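Side-chain contacts in catechol 2,3-dioxygenase (Rhodococcus sp., PDB 2WL9), which probably cleaves the aromatic ring of catechol-type substrates with dioxygen at an iron site, as part of aromatic hydrocarbon catabolism: residues R21-A25 / G26-M30; Y225-D228 / L229-Q233; D35-D38 / D39-Y42. All coordinates share one frame; numbering follows the deposited sequence.

Interaction 1. Residues R21-A25 / G26-M30; sequences RDYAA and GIMGM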
ATOM      1  N   ARG C  21     -42.842   4.283 -10.967  1.00 22.71           N
ATOM      2  CA  ARG C  21     -42.114   5.456 -10.478  1.00 23.10           C
ATOM      3  C   ARG C  21     -42.058   5.423  -8.955  1.00 23.06           C
ATOM      4  O   ARG C  21     -40.978   5.481  -8.371  1.00 22.86           O
ATOM      5  CB  ARG C  21     -42.775   6.753 -10.964  1.00 23.81           C
ATOM      6  CG  ARG C  21     -42.757   6.911 -12.480  1.00 24.81           C
ATOM      7  CD  ARG C  21     -43.412   8.202 -12.934  1.00 28.27           C
ATOM      8  NE  ARG C  21     -42.652   9.372 -12.501  1.00 29.73           N
ATOM      9  CZ  ARG C  21     -42.460  10.461 -13.240  1.00 30.86           C
ATOM     10  NH1 ARG C  21     -42.951  10.537 -14.471  1.00 31.66           N
ATOM     11  NH2 ARG C  21     -41.755  11.470 -12.754  1.00 31.09           N
ATOM     12  N   ASP C  22     -43.223   5.305  -8.319  1.00 23.11           N
ATOM     13  CA  ASP C  22     -43.318   5.228  -6.854  1.00 22.97           C
ATOM     14  C   ASP C  22     -42.407   4.146  -6.280  1.00 22.28           C
ATOM     15  O   ASP C  22     -41.761   4.345  -5.251  1.00 21.64           O
ATOM     16  CB  ASP C  22     -44.766   4.957  -6.423  1.00 23.83           C
ATOM     17  CG  ASP C  22     -45.660   6.190  -6.519  1.00 25.47           C
ATOM     18  OD1 ASP C  22     -45.278   7.193  -7.163  1.00 26.30           O
ATOM     19  OD2 ASP C  22     -46.769   6.142  -5.948  1.00 28.07           O
ATOM     20  N   TYR C  23     -42.346   3.011  -6.973  1.00 21.75           N
ATOM     21  CA  TYR C  23     -41.623   1.841  -6.511  1.00 21.00           C
ATOM     22  C   TYR C  23     -40.123   1.940  -6.777  1.00 21.02           C
ATOM     23  O   TYR C  23     -39.321   1.868  -5.845  1.00 20.91           O
ATOM     24  CB  TYR C  23     -42.214   0.599  -7.172  1.00 21.44           C
ATOM     25  CG  TYR C  23     -41.542  -0.717  -6.851  1.00 20.22           C
ATOM     26  CD1 TYR C  23     -41.947  -1.474  -5.752  1.00 20.82           C
ATOM     27  CD2 TYR C  23     -40.540  -1.234  -7.675  1.00 20.54           C
ATOM     28  CE1 TYR C  23     -41.355  -2.702  -5.468  1.00 20.15           C
ATOM     29  CE2 TYR C  23     -39.945  -2.467  -7.398  1.00 19.38           C
ATOM     30  CZ  TYR C  23     -40.360  -3.194  -6.293  1.00 19.44           C
ATOM     31  OH  TYR C  23     -39.775  -4.416  -6.008  1.00 19.14           O
ATOM     32  N   ALA C  24     -39.749   2.112  -8.044  1.00 20.69           N
ATOM     33  CA  ALA C  24     -38.337   2.082  -8.432  1.00 20.56           C
ATOM     34  C   ALA C  24     -37.554   3.318  -7.983  1.00 20.36           C
ATOM     35  O   ALA C  24     -36.375   3.212  -7.644  1.00 20.26           O
ATOM     36  CB  ALA C  24     -38.202   1.879  -9.927  1.00 20.73           C
ATOM     37  N   ALA C  25     -38.198   4.481  -7.985  1.00 20.60           N
ATOM     38  CA  ALA C  25     -37.543   5.698  -7.496  1.00 20.61           C
ATOM     39  C   ALA C  25     -37.788   5.918  -6.004  1.00 20.74           C
ATOM     40  O   ALA C  25     -36.838   6.083  -5.228  1.00 20.62           O
ATOM     41  CB  ALA C  25     -37.974   6.915  -8.310  1.00 21.09           C
ATOM     42  N   GLY C  26     -39.062   5.903  -5.608  1.00 20.52           N
ATOM     43  CA  GLY C  26     -39.463   6.235  -4.245  1.00 20.20           C
ATOM     44  C   GLY C  26     -38.989   5.269  -3.178  1.00 19.96           C
ATOM     45  O   GLY C  26     -38.730   5.664  -2.037  1.00 19.80           O
ATOM     46  N   ILE C  27     -38.866   3.999  -3.539  1.00 19.38           N
ATOM     47  CA  ILE C  27     -38.354   3.004  -2.603  1.00 19.28           C
ATOM     48  C   ILE C  27     -36.917   2.627  -2.925  1.00 19.00           C
ATOM     49  O   ILE C  27     -36.053   2.696  -2.051  1.00 19.36           O
ATOM     50  CB  ILE C  27     -39.235   1.741  -2.559  1.00 19.27           C
ATOM     51  CG1 ILE C  27     -40.660   2.118  -2.139  1.00 19.93           C
ATOM     52  CG2 ILE C  27     -38.625   0.686  -1.609  1.00 19.16           C
ATOM     53  CD1 ILE C  27     -41.656   0.991  -2.239  1.00 21.76           C
ATOM     54  N   MET C  28     -36.668   2.233  -4.173  1.00 18.76           N
ATOM     55  CA  MET C  28     -35.379   1.650  -4.546  1.00 18.58           C
ATOM     56  C   MET C  28     -34.260   2.676  -4.723  1.00 18.17           C
ATOM     57  O   MET C  28     -33.092   2.362  -4.503  1.00 18.21           O
ATOM     58  CB  MET C  28     -35.508   0.733  -5.776  1.00 18.53           C
ATOM     59  CG  MET C  28     -36.436  -0.487  -5.568  1.00 18.92           C
ATOM     60  SD  MET C  28     -36.071  -1.452  -4.081  1.00 20.44           S
ATOM     61  CE  MET C  28     -37.523  -2.500  -3.977  1.00 20.88           C
ATOM     62  N   GLY C  29     -34.612   3.900  -5.097  1.00 18.20           N
ATOM     63  CA  GLY C  29     -33.614   4.977  -5.189  1.00 18.12           C
ATOM     64  C   GLY C  29     -33.147   5.262  -6.603  1.00 18.07           C
ATOM     65  O   GLY C  29     -32.264   6.097  -6.823  1.00 18.43           O
ATOM     66  N   MET C  30     -33.739   4.575  -7.572  1.00 17.78           N
ATOM     67  CA  MET C  30     -33.436   4.847  -8.981  1.00 17.54           C
ATOM     68  C   MET C  30     -33.898   6.244  -9.368  1.00 17.54           C
ATOM     69  O   MET C  30     -34.714   6.846  -8.680  1.00 17.75           O
ATOM     70  CB  MET C  30     -34.085   3.804  -9.886  1.00 17.49           C
ATOM     71  CG  MET C  30     -33.538   2.422  -9.637  1.00 17.47           C
ATOM     72  SD  MET C  30     -34.050   1.207 -10.842  1.00 18.51           S
ATOM     73  CE  MET C  30     -33.148  -0.195 -10.194  1.00 17.32           C
TER
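Y23 and M28 meet five residues apart where helix 17-24 runs out toward strand 31-33, in the first beta-alpha-beta-beta-beta module of this vicinal oxygen chelate protein. Apolar packing joins their side chains. The thioether chain of M28 bends at chi2 (-51°), and this brings its CE methyl obliquely to the hydroxyl end of the Y23 ring, 3.7 Å from Y23 CZ. Y23 CD1 also lies 4.3 Å from the terminal methyl I27 CD1, and A24 CB sits at the same distance from M30 SD. W262 of strand 261-266 packs on the same side chains: its ring meets that of Y23 edge-to-face, and it touches A24, M28 and M30.

Backbone hydrogen bonds form the second group. The carbonyl oxygen of Y23 accepts two: from I27 N, which stands above the carbonyl plane, 48° out of it, and from M28 N at 3.2 Å, nearly in line with C=O. The I27 bond keeps the i to i+4 spacing of an alpha-helix, while the M28 bond spans i to i+5, as in a pi-turn, and one carbonyl thus carries both spacings. M30 N reaches A24 O at 3.0 Å, and G29 N makes a weak bond to A25 O. G29 has positive phi (101°), a backbone shape that favours glycine, just before M30 N bonds back to A24 O. A third kind is a CA-H...O contact, with A25 CA 3.3 Å from M30 O.

Polar linkage across this contact therefore runs from backbone to backbone, while side chains supply apolar packing: I27, M28 and M30 satisfy the carbonyls of Y23 and A24 in a largely buried place.

Interaction 2. Residues Y225-D228 / L229-Q233; sequences YAHD and LVRQQ
H227 presents one face of its imidazole to the aliphatic stem of R231, one helical turn on in helix 220-232. R231 CG stands 3.9 Å above the ring plane, displaced from the ring centre, and its 4.2 Å distance to the H227 ring centroid, only 18° off the ring normal, supports a CH-pi contact. The arginine chain bends at chi2 (-70°), which keeps CG and NE beside the imidazole; the guanidinium and ring planes are 89° apart. A water bridges the polar ends: it lies 2.9 Å from H227 NE2 and accepts from R231 NH2 in the guanidinium plane. R231 has two deposited conformers, so these details describe one of them. Its NH1 also forms a salt bridge with E288.

On another side of the helix Y225 and L229 point the same way, with L229 CD1 3.6 Å from Y225 CE2. Beneath both pairs run regular i to i+4 bonds, among them V230 N to A226 O at 3.0 Å. D228 OD2 accepts a hydrogen bond from the backbone N of G284 of a neighbouring subunit.

The chemistry is thus divided by helix side: hydrocarbon against a phenol ring on one, and an imidazole joined to a cation through water on the other, where E288 probably balances the charge.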
ATOM      1  N   TYR C 225     -32.766   0.784   4.415  1.00 23.90           N
ATOM      2  CA  TYR C 225     -33.736   1.814   4.052  1.00 24.39           C
ATOM      3  C   TYR C 225     -34.823   1.258   3.123  1.00 24.43           C
ATOM      4  O   TYR C 225     -36.016   1.436   3.385  1.00 24.44           O
ATOM      5  CB  TYR C 225     -32.999   2.984   3.394  1.00 24.65           C
ATOM      6  CG  TYR C 225     -33.804   4.240   3.143  1.00 25.70           C
ATOM      7  CD1 TYR C 225     -33.548   5.403   3.870  1.00 27.40           C
ATOM      8  CD2 TYR C 225     -34.779   4.290   2.148  1.00 26.83           C
ATOM      9  CE1 TYR C 225     -34.257   6.569   3.638  1.00 27.57           C
ATOM     10  CE2 TYR C 225     -35.500   5.461   1.907  1.00 26.67           C
ATOM     11  CZ  TYR C 225     -35.235   6.591   2.660  1.00 27.18           C
ATOM     12  OH  TYR C 225     -35.937   7.753   2.440  1.00 27.21           O
ATOM     13  N   ALA C 226     -34.405   0.588   2.048  1.00 24.47           N
ATOM     14  CA  ALA C 226     -35.336  -0.026   1.093  1.00 24.57           C
ATOM     15  C   ALA C 226     -36.175  -1.133   1.736  1.00 24.89           C
ATOM     16  O   ALA C 226     -37.387  -1.212   1.499  1.00 25.02           O
ATOM     17  CB  ALA C 226     -34.589  -0.554  -0.129  1.00 24.16           C
ATOM     18  N   HIS C 227     -35.539  -1.967   2.560  1.00 25.19           N
ATOM     19  CA  HIS C 227     -36.240  -3.045   3.273  1.00 25.64           C
ATOM     20  C   HIS C 227     -37.303  -2.499   4.225  1.00 26.38           C
ATOM     21  O   HIS C 227     -38.409  -3.043   4.303  1.00 26.61           O
ATOM     22  CB  HIS C 227     -35.248  -3.937   4.034  1.00 25.50           C
ATOM     23  CG  HIS C 227     -35.894  -5.042   4.821  1.00 24.86           C
ATOM     24  ND1 HIS C 227     -35.928  -5.052   6.199  1.00 24.60           N
ATOM     25  CD2 HIS C 227     -36.520  -6.175   4.423  1.00 24.63           C
ATOM     26  CE1 HIS C 227     -36.545  -6.143   6.616  1.00 24.67           C
ATOM     27  NE2 HIS C 227     -36.910  -6.844   5.558  1.00 23.39           N
ATOM     28  N   ASP C 228     -36.970  -1.425   4.940  1.00 26.93           N
ATOM     29  CA  ASP C 228     -37.907  -0.808   5.874  1.00 27.70           C
ATOM     30  C   ASP C 228     -39.125  -0.236   5.154  1.00 27.85           C
ATOM     31  O   ASP C 228     -40.249  -0.337   5.653  1.00 27.92           O
ATOM     32  CB  ASP C 228     -37.225   0.279   6.714  1.00 27.96           C
ATOM     33  CG  ASP C 228     -36.536  -0.280   7.958  1.00 28.72           C
ATOM     34  OD1 ASP C 228     -36.558  -1.515   8.176  1.00 30.14           O
ATOM     35  OD2 ASP C 228     -35.973   0.527   8.722  1.00 29.21           O
ATOM     36  N   LEU C 229     -38.883   0.358   3.988  1.00 27.81           N
ATOM     37  CA  LEU C 229     -39.941   0.913   3.151  1.00 28.01           C
ATOM     38  C   LEU C 229     -40.876  -0.144   2.574  1.00 27.93           C
ATOM     39  O   LEU C 229     -42.096   0.013   2.644  1.00 28.37           O
ATOM     40  CB  LEU C 229     -39.356   1.787   2.030  1.00 28.01           C
ATOM     41  CG  LEU C 229     -39.498   3.303   2.198  1.00 29.01           C
ATOM     42  CD1 LEU C 229     -38.721   4.052   1.124  1.00 28.24           C
ATOM     43  CD2 LEU C 229     -40.968   3.724   2.184  1.00 29.46           C
ATOM     44  N   VAL C 230     -40.306  -1.214   2.012  1.00 27.47           N
ATOM     45  CA  VAL C 230     -41.089  -2.335   1.482  1.00 27.53           C
ATOM     46  C   VAL C 230     -42.056  -2.861   2.543  1.00 28.27           C
ATOM     47  O   VAL C 230     -43.247  -3.076   2.261  1.00 28.02           O
ATOM     48  CB  VAL C 230     -40.174  -3.493   0.958  1.00 27.27           C
ATOM     49  CG1 VAL C 230     -40.980  -4.758   0.685  1.00 27.04           C
ATOM     50  CG2 VAL C 230     -39.438  -3.069  -0.304  1.00 26.32           C
ATOM     51  N   ARG C 231     -41.527  -3.042   3.755  1.00 28.65           N
ATOM     52  CA  ARG C 231     -42.289  -3.552   4.897  0.50 29.17           C
ATOM     53  C   ARG C 231     -43.377  -2.569   5.327  1.00 29.87           C
ATOM     54  O   ARG C 231     -44.507  -2.969   5.634  1.00 30.25           O
ATOM     55  CB  ARG C 231     -41.350  -3.831   6.074  0.50 29.05           C
ATOM     56  CG  ARG C 231     -40.405  -5.004   5.872  0.50 28.12           C
ATOM     57  CD  ARG C 231     -41.156  -6.313   5.875  0.50 27.43           C
ATOM     58  NE  ARG C 231     -40.271  -7.465   5.755  0.50 26.27           N
ATOM     59  CZ  ARG C 231     -40.702  -8.696   5.514  0.50 25.86           C
ATOM     60  NH1 ARG C 231     -42.001  -8.915   5.365  0.50 25.62           N
ATOM     61  NH2 ARG C 231     -39.843  -9.702   5.417  0.50 25.66           N
ATOM     62  N   GLN C 232     -43.025  -1.283   5.355  1.00 30.14           N
ATOM     63  CA  GLN C 232     -43.963  -0.216   5.701  1.00 30.81           C
ATOM     64  C   GLN C 232     -45.093  -0.098   4.671  1.00 30.98           C
ATOM     65  O   GLN C 232     -46.248   0.114   5.038  1.00 31.35           O
ATOM     66  CB  GLN C 232     -43.234   1.127   5.832  1.00 30.92           C
ATOM     67  CG  GLN C 232     -44.081   2.244   6.451  1.00 31.94           C
ATOM     68  CD  GLN C 232     -43.403   3.605   6.425  1.00 33.38           C
ATOM     69  OE1 GLN C 232     -42.832   4.019   5.410  1.00 33.36           O
ATOM     70  NE2 GLN C 232     -43.471   4.313   7.546  1.00 34.19           N
ATOM     71  N   GLN C 233     -44.757  -0.244   3.391  1.00 30.84           N
ATOM     72  CA  GLN C 233     -45.741  -0.087   2.312  1.00 31.25           C
ATOM     73  C   GLN C 233     -46.537  -1.372   2.048  1.00 31.29           C
ATOM     74  O   GLN C 233     -47.324  -1.442   1.096  1.00 31.56           O
ATOM     75  CB  GLN C 233     -45.071   0.426   1.031  1.00 31.03           C
ATOM     76  CG  GLN C 233     -44.529   1.855   1.139  1.00 32.32           C
ATOM     77  CD  GLN C 233     -44.311   2.521  -0.216  1.00 34.52           C
ATOM     78  OE1 GLN C 233     -44.944   2.163  -1.213  1.00 34.25           O
ATOM     79  NE2 GLN C 233     -43.409   3.503  -0.254  1.00 35.62           N
TER
HETATM   80  O   HOH W   1     -36.983  -9.710   5.753  1.00 16.40           O

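Interaction 3. Residues D35-D38 / D39-Y42; sequences DGED and DRIY
D39 and E37 meet in the loop of a beta-hairpin whose antiparallel strands, 31-33 and 40-44, lie at one end of the N-terminal sheet; Y42 pairs through its backbone with V33. The carboxylate of D39, its CG set between the backbone N and the carbonyl carbon (chi1 66°), has OD1 4.1 Å from E37 CB and 4.0 Å from D38 OD1. That like-charged approach is probably eased by R40, which holds D39 in a side-on, two-nitrogen salt bridge: NE donates to D39 OD1 at 2.9 Å, and NH2 to OD2, with both oxygens near the guanidinium plane.

R40 reaches this position because its chain bends at chi3 (75°). Its aliphatic part also lies against E37, with R40 CG 3.6 Å from E37 OE2. E37 OE1 is 4.2 Å from R40 NE and far from the plane in which the N-H groups point, which leaves an electrostatic attraction without a salt bridge. R40 NH1 turns to a further salt bridge with E99.

Y42 next faces the loop again. The carboxylate of E37 approaches the ring edge nearly coplanar with it, 24° between planes. D35 comes up obliquely from a different direction, its OD2 held in a salt bridge by R101 and 3.8 Å from Y42 CE2. R101 also makes a weak hydrogen bond to the tyrosine hydroxyl. The strong bond here is donated by that same hydroxyl: Y42 OH lies 2.6 Å from E37 OE2 and meets its syn lone pair.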
ATOM      1  N   ASP C  35     -37.999  11.761 -21.102  1.00 23.22           N
ATOM      2  CA  ASP C  35     -37.554  12.541 -22.250  1.00 23.99           C
ATOM      3  C   ASP C  35     -38.708  13.032 -23.120  1.00 24.42           C
ATOM      4  O   ASP C  35     -38.494  13.544 -24.221  1.00 25.09           O
ATOM      5  CB  ASP C  35     -36.544  11.742 -23.072  1.00 23.71           C
ATOM      6  CG  ASP C  35     -35.204  11.600 -22.364  1.00 23.74           C
ATOM      7  OD1 ASP C  35     -34.845  12.498 -21.566  1.00 23.58           O
ATOM      8  OD2 ASP C  35     -34.516  10.592 -22.606  1.00 23.64           O
ATOM      9  N   GLY C  36     -39.927  12.874 -22.615  1.00 24.84           N
ATOM     10  CA  GLY C  36     -41.114  13.402 -23.274  1.00 25.26           C
ATOM     11  C   GLY C  36     -41.683  12.459 -24.309  1.00 25.79           C
ATOM     12  O   GLY C  36     -42.545  12.843 -25.095  1.00 25.99           O
ATOM     13  N   GLU C  37     -41.188  11.225 -24.318  1.00 25.55           N
ATOM     14  CA  GLU C  37     -41.742  10.198 -25.184  1.00 25.87           C
ATOM     15  C   GLU C  37     -43.097   9.793 -24.648  1.00 25.98           C
ATOM     16  O   GLU C  37     -43.263   9.542 -23.450  1.00 26.23           O
ATOM     17  CB  GLU C  37     -40.805   8.997 -25.289  1.00 25.48           C
ATOM     18  CG  GLU C  37     -39.627   9.235 -26.225  1.00 26.19           C
ATOM     19  CD  GLU C  37     -38.419   8.393 -25.877  1.00 25.90           C
ATOM     20  OE1 GLU C  37     -37.821   7.798 -26.801  1.00 26.05           O
ATOM     21  OE2 GLU C  37     -38.061   8.327 -24.681  1.00 25.38           O
ATOM     22  N   ASP C  38     -44.066   9.746 -25.552  1.00 26.40           N
ATOM     23  CA  ASP C  38     -45.457   9.512 -25.202  1.00 26.72           C
ATOM     24  C   ASP C  38     -45.731   8.105 -24.662  1.00 26.10           C
ATOM     25  O   ASP C  38     -46.761   7.878 -24.028  1.00 26.50           O
ATOM     26  CB  ASP C  38     -46.365   9.823 -26.406  1.00 27.62           C
ATOM     27  CG  ASP C  38     -45.807   9.290 -27.728  1.00 29.10           C
ATOM     28  OD1 ASP C  38     -44.595   8.965 -27.804  1.00 31.01           O
ATOM     29  OD2 ASP C  38     -46.588   9.205 -28.701  1.00 31.25           O
ATOM     30  N   ASP C  39     -44.802   7.175 -24.881  1.00 24.85           N
ATOM     31  CA  ASP C  39     -45.059   5.771 -24.569  1.00 23.92           C
ATOM     32  C   ASP C  39     -44.081   5.117 -23.598  1.00 22.60           C
ATOM     33  O   ASP C  39     -44.239   3.945 -23.263  1.00 22.27           O
ATOM     34  CB  ASP C  39     -45.146   4.939 -25.859  1.00 24.40           C
ATOM     35  CG  ASP C  39     -43.822   4.873 -26.624  1.00 24.73           C
ATOM     36  OD1 ASP C  39     -42.885   5.650 -26.325  1.00 23.98           O
ATOM     37  OD2 ASP C  39     -43.723   4.030 -27.538  1.00 25.16           O
ATOM     38  N   ARG C  40     -43.079   5.866 -23.150  1.00 21.49           N
ATOM     39  CA  ARG C  40     -42.023   5.285 -22.328  1.00 20.26           C
ATOM     40  C   ARG C  40     -41.332   6.289 -21.415  1.00 19.71           C
ATOM     41  O   ARG C  40     -41.296   7.485 -21.695  1.00 19.36           O
ATOM     42  CB  ARG C  40     -40.996   4.571 -23.212  1.00 19.90           C
ATOM     43  CG  ARG C  40     -40.109   5.494 -24.032  1.00 20.17           C
ATOM     44  CD  ARG C  40     -39.374   4.717 -25.109  1.00 18.87           C
ATOM     45  NE  ARG C  40     -40.269   4.377 -26.210  1.00 18.58           N
ATOM     46  CZ  ARG C  40     -39.932   3.610 -27.242  1.00 18.53           C
ATOM     47  NH1 ARG C  40     -38.709   3.090 -27.320  1.00 18.81           N
ATOM     48  NH2 ARG C  40     -40.822   3.363 -28.192  1.00 18.66           N
ATOM     49  N   ILE C  41     -40.801   5.776 -20.310  1.00 18.96           N
ATOM     50  CA  ILE C  41     -39.890   6.522 -19.451  1.00 18.56           C
ATOM     51  C   ILE C  41     -38.721   5.601 -19.103  1.00 18.01           C
ATOM     52  O   ILE C  41     -38.698   4.437 -19.529  1.00 17.97           O
ATOM     53  CB  ILE C  41     -40.588   7.065 -18.174  1.00 18.41           C
ATOM     54  CG1 ILE C  41     -41.184   5.926 -17.345  1.00 18.44           C
ATOM     55  CG2 ILE C  41     -41.639   8.122 -18.533  1.00 19.37           C
ATOM     56  CD1 ILE C  41     -41.556   6.322 -15.930  1.00 17.88           C
ATOM     57  N   TYR C  42     -37.749   6.118 -18.357  1.00 17.71           N
ATOM     58  CA  TYR C  42     -36.533   5.357 -18.060  1.00 17.38           C
ATOM     59  C   TYR C  42     -36.188   5.374 -16.576  1.00 17.21           C
ATOM     60  O   TYR C  42     -36.512   6.318 -15.853  1.00 17.75           O
ATOM     61  CB  TYR C  42     -35.328   5.892 -18.847  1.00 17.23           C
ATOM     62  CG  TYR C  42     -35.544   6.043 -20.338  1.00 17.19           C
ATOM     63  CD1 TYR C  42     -35.087   5.078 -21.235  1.00 16.78           C
ATOM     64  CD2 TYR C  42     -36.205   7.161 -20.845  1.00 17.59           C
ATOM     65  CE1 TYR C  42     -35.299   5.218 -22.604  1.00 17.41           C
ATOM     66  CE2 TYR C  42     -36.423   7.310 -22.195  1.00 18.15           C
ATOM     67  CZ  TYR C  42     -35.968   6.344 -23.072  1.00 18.67           C
ATOM     68  OH  TYR C  42     -36.195   6.518 -24.410  1.00 18.93           O
TER

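Interaction 1 stands between the other two, its centre 11 Å from that of interaction 2 and 17 Å from that of interaction 3. It touches both: I27 CG2 packs 3.9 Å from L229 CB, and R21 CG lies 3.7 Å from I41 CD1. Interactions 2 and 3 do not meet, their nearest atoms being about 16 Å apart. The packing of 21-30 on 225-233 thus joins the N-terminal and C-terminal modules of the chain. The side chain of Y23, in interaction 1, is about 13 Å from the bound iron, beyond direct contact. It and M28 pack on C254, and both also touch W262, sequence neighbours of the iron ligands Y253 and E263.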